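Local coordinates for conserved hypothetical protein (Staphylococcus aureus subsp. aureus, PDB 1TSJ) that is of unknown function but belongs to the 3-demethylubiquinone-9 3-methyltransferase family of the glyoxalase clan, at residues A[99-102]-A[103-106]. Residues are numbered along the deposited sequence; the frame is centred on the assembly and turned at random.
Sequences ILMP and KTNM
Thr104 reaches back along the chain to Pro102, its hydroxyl OG1 donating a hydrogen bond to Pro102 O at 2.5 Å. The donor stands above the carbonyl plane, 45° out of it, with a C=O...OG1 angle of 131°. Thr104 chi1 of -58° sets OG1 beside its own backbone N, which brings the hydroxyl round to Pro102, while CG2 lies anti to that N. The same OG1 lies 4.1 Å from CG of the proline ring, met at a slant, and 4.0 Å from CG of Met101, whose side chain runs across the threonine at about a right angle. This is an exposed edge of the mixed sheet, where strands 98-102 and 104-106 follow one another antiparallel to strand 109-116; a classic beta bulge sets Leu100 and Met101 together opposite Trp114. Selenomethionines Met101 and Met106 meet in a loose apolar contact, SE to SE at 4.5 Å, with the CE methyls farther apart. Anti at chi1 and chi2, Met101 carries SE toward Met106 while a bend at chi3 swings CE aside; it also touches Phe112 and Trp114. Lys103 starts away from 99-102, though its CB touches Pro102, and packs farther out on Phe90 of helix 83-94 and on Glu111.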
# COMPACT_ATOMS: atom_id res chain seq x y z
N ILE A 99 0.85 -4.27 -15.91
CA ILE A 99 1.45 -3.13 -15.34
C ILE A 99 0.39 -2.10 -15.16
O ILE A 99 -0.10 -1.60 -16.11
CB ILE A 99 2.51 -2.71 -16.21
CG1 ILE A 99 3.67 -3.70 -16.14
CG2 ILE A 99 3.07 -1.45 -15.74
CD1 ILE A 99 3.97 -4.24 -17.54
N LEU A 100 0.00 -1.82 -13.92
CA LEU A 100 -0.99 -0.81 -13.60
C LEU A 100 -0.33 0.59 -13.58
O LEU A 100 -0.92 1.61 -13.93
CB LEU A 100 -1.70 -1.15 -12.27
CG LEU A 100 -2.06 -2.66 -12.12
CD1 LEU A 100 -2.75 -3.11 -10.84
CD2 LEU A 100 -2.88 -3.34 -13.30
N MSE A 101 0.91 0.61 -13.18
CA MSE A 101 1.76 1.73 -13.29
C MSE A 101 3.20 1.30 -13.29
O MSE A 101 3.63 0.48 -12.46
CB MSE A 101 1.55 2.56 -12.09
CG MSE A 101 2.53 3.69 -12.05
SE MSE A 101 2.09 4.59 -10.36
CE MSE A 101 -0.21 4.58 -10.44
N PRO A 102 3.96 1.84 -14.24
CA PRO A 102 5.38 1.40 -14.42
C PRO A 102 6.27 2.20 -13.60
O PRO A 102 5.79 3.03 -12.90
CB PRO A 102 5.67 1.64 -15.85
CG PRO A 102 4.86 2.99 -16.10
CD PRO A 102 3.54 2.86 -15.24
N LYS A 103 7.56 1.85 -13.66
CA LYS A 103 8.53 2.38 -12.74
C LYS A 103 8.57 3.90 -12.96
O LYS A 103 8.77 4.36 -14.11
CB LYS A 103 9.92 1.73 -12.88
CG LYS A 103 10.14 0.32 -12.29
CD LYS A 103 10.93 -0.67 -13.23
CE LYS A 103 10.59 -0.61 -14.79
NZ LYS A 103 11.78 -1.21 -15.67
N THR A 104 8.35 4.65 -11.88
CA THR A 104 7.99 6.04 -11.96
C THR A 104 8.50 6.72 -10.73
O THR A 104 8.38 6.24 -9.61
CB THR A 104 6.50 6.23 -11.97
OG1 THR A 104 5.88 5.54 -13.04
CG2 THR A 104 6.15 7.60 -12.38
N ASN A 105 9.10 7.86 -10.95
CA ASN A 105 9.67 8.63 -9.87
C ASN A 105 8.55 9.49 -9.31
O ASN A 105 7.99 10.35 -9.97
CB ASN A 105 10.86 9.46 -10.38
CG ASN A 105 11.50 10.39 -9.30
OD1 ASN A 105 12.30 11.23 -9.67
ND2 ASN A 105 11.20 10.21 -8.01
N MSE A 106 8.22 9.20 -8.09
CA MSE A 106 6.99 9.66 -7.67
C MSE A 106 7.11 10.08 -6.28
O MSE A 106 6.95 9.23 -5.42
CB MSE A 106 5.94 8.57 -7.77
CG MSE A 106 4.72 9.06 -7.11
SE MSE A 106 3.20 7.92 -7.56
CE MSE A 106 2.48 6.92 -5.44